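Local atomic coordinates of acid phosphatase (Bacillus anthracis, PDB entry 2I34), a protein that probably catalyses the hydrolysis of phosphate monoesters at acid pH as a magnesium-binding phosphatase of the HAD superfamily. Residues A[62-67]-A[120-125]. Numbering follows the deposited sequence.
Sequences IVLDLD and IYYISN. With MG (magnesium ion), chain C; WO4 (tungstate(VI)ion), chain D.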
loop_
_atom_site.group_PDB
_atom_site.type_symbol
_atom_site.label_atom_id
_atom_site.label_comp_id
_atom_site.label_asym_id
_atom_site.label_seq_id
_atom_site.Cartn_x
_atom_site.Cartn_y
_atom_site.Cartn_z
ATOM N N ILE A 62 9.239 13.215 15.736
ATOM C CA ILE A 62 8.426 12.557 14.717
ATOM C C ILE A 62 7.041 12.291 15.293
ATOM O O ILE A 62 6.880 12.162 16.509
ATOM C CB ILE A 62 9.040 11.240 14.209
ATOM C CG1 ILE A 62 9.182 10.212 15.343
ATOM C CG2 ILE A 62 10.377 11.516 13.526
ATOM C CD1 ILE A 62 9.461 8.810 14.865
ATOM N N VAL A 63 6.052 12.228 14.404
ATOM C CA VAL A 63 4.666 11.980 14.768
ATOM C C VAL A 63 4.205 10.729 14.008
ATOM O O VAL A 63 4.428 10.606 12.800
ATOM C CB VAL A 63 3.759 13.200 14.408
ATOM C CG1 VAL A 63 2.288 12.853 14.432
ATOM C CG2 VAL A 63 4.051 14.394 15.336
ATOM N N LEU A 64 3.580 9.811 14.737
ATOM C CA LEU A 64 2.958 8.644 14.145
ATOM C C LEU A 64 1.537 8.481 14.636
ATOM O O LEU A 64 1.244 8.651 15.831
ATOM C CB LEU A 64 3.727 7.366 14.487
ATOM C CG LEU A 64 5.250 7.379 14.301
ATOM C CD1 LEU A 64 5.954 7.716 15.611
ATOM C CD2 LEU A 64 5.718 6.039 13.722
ATOM N N ASP A 65 0.667 8.134 13.694
ATOM C CA ASP A 65 -0.603 7.487 13.981
ATOM C C ASP A 65 -0.349 6.112 14.627
ATOM O O ASP A 65 0.747 5.560 14.473
ATOM C CB ASP A 65 -1.359 7.289 12.672
ATOM C CG ASP A 65 -2.623 6.524 12.856
ATOM O OD1 ASP A 65 -3.479 7.021 13.611
ATOM O OD2 ASP A 65 -2.773 5.424 12.251
ATOM N N LEU A 66 -1.347 5.562 15.335
ATOM C CA LEU A 66 -1.234 4.194 15.885
ATOM C C LEU A 66 -1.873 3.074 15.053
ATOM O O LEU A 66 -1.171 2.187 14.573
ATOM C CB LEU A 66 -1.744 4.126 17.333
ATOM C CG LEU A 66 -0.802 4.745 18.369
ATOM C CD1 LEU A 66 -1.425 4.714 19.769
ATOM C CD2 LEU A 66 0.543 4.025 18.370
ATOM N N ASP A 67 -3.194 3.098 14.917
ATOM C CA ASP A 67 -3.929 1.994 14.290
ATOM C C ASP A 67 -3.635 1.919 12.802
ATOM O O ASP A 67 -3.840 2.881 12.066
ATOM C CB ASP A 67 -5.438 2.114 14.557
ATOM C CG ASP A 67 -5.753 2.132 16.045
ATOM O OD1 ASP A 67 -5.112 1.372 16.801
ATOM O OD2 ASP A 67 -6.580 2.951 16.482
ATOM N N ILE A 120 9.231 11.181 20.158
ATOM C CA ILE A 120 8.197 10.527 19.371
ATOM C C ILE A 120 6.859 10.894 19.974
ATOM O O ILE A 120 6.688 10.819 21.192
ATOM C CB ILE A 120 8.304 8.997 19.475
ATOM C CG1 ILE A 120 9.625 8.486 18.876
ATOM C CG2 ILE A 120 7.102 8.326 18.824
ATOM C CD1 ILE A 120 10.120 7.191 19.528
ATOM N N TYR A 121 5.903 11.257 19.120
ATOM C CA TYR A 121 4.517 11.479 19.564
ATOM C C TYR A 121 3.572 10.601 18.773
ATOM O O TYR A 121 3.551 10.634 17.536
ATOM C CB TYR A 121 4.126 12.962 19.475
ATOM C CG TYR A 121 4.986 13.767 20.403
ATOM C CD1 TYR A 121 4.653 13.896 21.755
ATOM C CD2 TYR A 121 6.191 14.320 19.963
ATOM C CE1 TYR A 121 5.478 14.587 22.632
ATOM C CE2 TYR A 121 7.022 15.038 20.841
ATOM C CZ TYR A 121 6.662 15.152 22.172
ATOM O OH TYR A 121 7.483 15.828 23.052
ATOM N N TYR A 122 2.821 9.801 19.518
ATOM C CA TYR A 122 1.810 8.922 18.967
ATOM C C TYR A 122 0.498 9.690 19.023
ATOM O O TYR A 122 -0.129 9.819 20.077
ATOM C CB TYR A 122 1.720 7.624 19.773
ATOM C CG TYR A 122 3.028 6.871 19.946
ATOM C CD1 TYR A 122 3.520 6.056 18.924
ATOM C CD2 TYR A 122 3.748 6.938 21.138
ATOM C CE1 TYR A 122 4.691 5.334 19.076
ATOM C CE2 TYR A 122 4.956 6.228 21.299
ATOM C CZ TYR A 122 5.415 5.415 20.251
ATOM O OH TYR A 122 6.583 4.671 20.364
ATOM N N ILE A 123 0.119 10.243 17.882
ATOM C CA ILE A 123 -1.071 11.048 17.799
ATOM C C ILE A 123 -2.116 10.154 17.135
ATOM O O ILE A 123 -2.021 9.882 15.945
ATOM C CB ILE A 123 -0.821 12.368 17.024
ATOM C CG1 ILE A 123 0.228 13.191 17.763
ATOM C CG2 ILE A 123 -2.116 13.170 16.885
ATOM C CD1 ILE A 123 0.450 14.618 17.196
ATOM N N SER A 124 -3.111 9.755 17.931
ATOM C CA SER A 124 -4.073 8.713 17.582
ATOM C C SER A 124 -5.493 9.141 17.949
ATOM O O SER A 124 -5.713 9.783 18.983
ATOM C CB SER A 124 -3.720 7.429 18.346
ATOM O OG SER A 124 -4.728 6.444 18.214
ATOM N N ASN A 125 -6.446 8.754 17.102
ATOM C CA ASN A 125 -7.854 8.999 17.340
ATOM C C ASN A 125 -8.560 7.929 18.162
ATOM O O ASN A 125 -9.772 7.964 18.306
ATOM C CB ASN A 125 -8.568 9.268 16.017
ATOM C CG ASN A 125 -8.257 10.650 15.482
ATOM O OD1 ASN A 125 -7.654 11.463 16.180
ATOM N ND2 ASN A 125 -8.677 10.929 14.260
HETATM MG MG MG C . -4.478 4.769 11.348
HETATM W W WO4 D . -5.573 6.117 14.562
HETATM O O1 WO4 D . -7.333 5.475 15.351
HETATM O O2 WO4 D . -5.388 5.117 12.805
HETATM O O3 WO4 D . -4.343 5.482 16.002
HETATM O O4 WO4 D . -5.838 8.118 14.444
HETATM O O HOH W 1 -6.308 4.016 10.573
HETATM O O HOH W 2 -4.929 6.713 10.688
#
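D65, just past strand 59-64, and S124, near the end of the neighbouring parallel strand, meet through a bound tungstate. D65 OD1 lies 2.5 Å from the tungsten, opposite O1, giving a distorted trigonal bipyramid that resembles the transition state of in-line phosphoryl transfer. D65 OD2 binds magnesium at 2.0 Å; with CG anti to the backbone N (chi1 175°), the carboxylate spans both. The magnesium is also held by D67 O, tungstate O2, two waters and D180. D67 N donates an almost straight hydrogen bond (169°) to tungstate O3, an oxygen that S124 OG also approaches and L66 N reaches weakly; N125 N hydrogen-bonds to O4 at 2.8 Å, and K161 NZ also hydrogen-bonds to the anion. D65 and D67 fit the DxDx(T/V) signature of HAD phosphatases: D65 is probably the nucleophile and D67, whose OD2 lies 2.9 Å from O1, probably the general acid/base.

Behind the site, L66 CD1 rests on S124 CB and CD2 on Y122 CD1 (3.6 Å). The backbones are joined by hydrogen bonds from Y121 N to I62 O, L64 N to Y121 O and, more bent, I123 N to L64 O. On one face of the sheet L64 CD1 presses against I120 CG2 (3.5 Å); on the other V63 CG1 meets I123 CD1.

T69 OG1 hydrogen-bonds to D65 OD2, and R126 forms a salt bridge with D67 OD1. The paired strands occupy the interior of the Rossmann-like sheet, flanked by strands 172-179 and 151-154, with helix 106-115 covering I62, L64 and Y122.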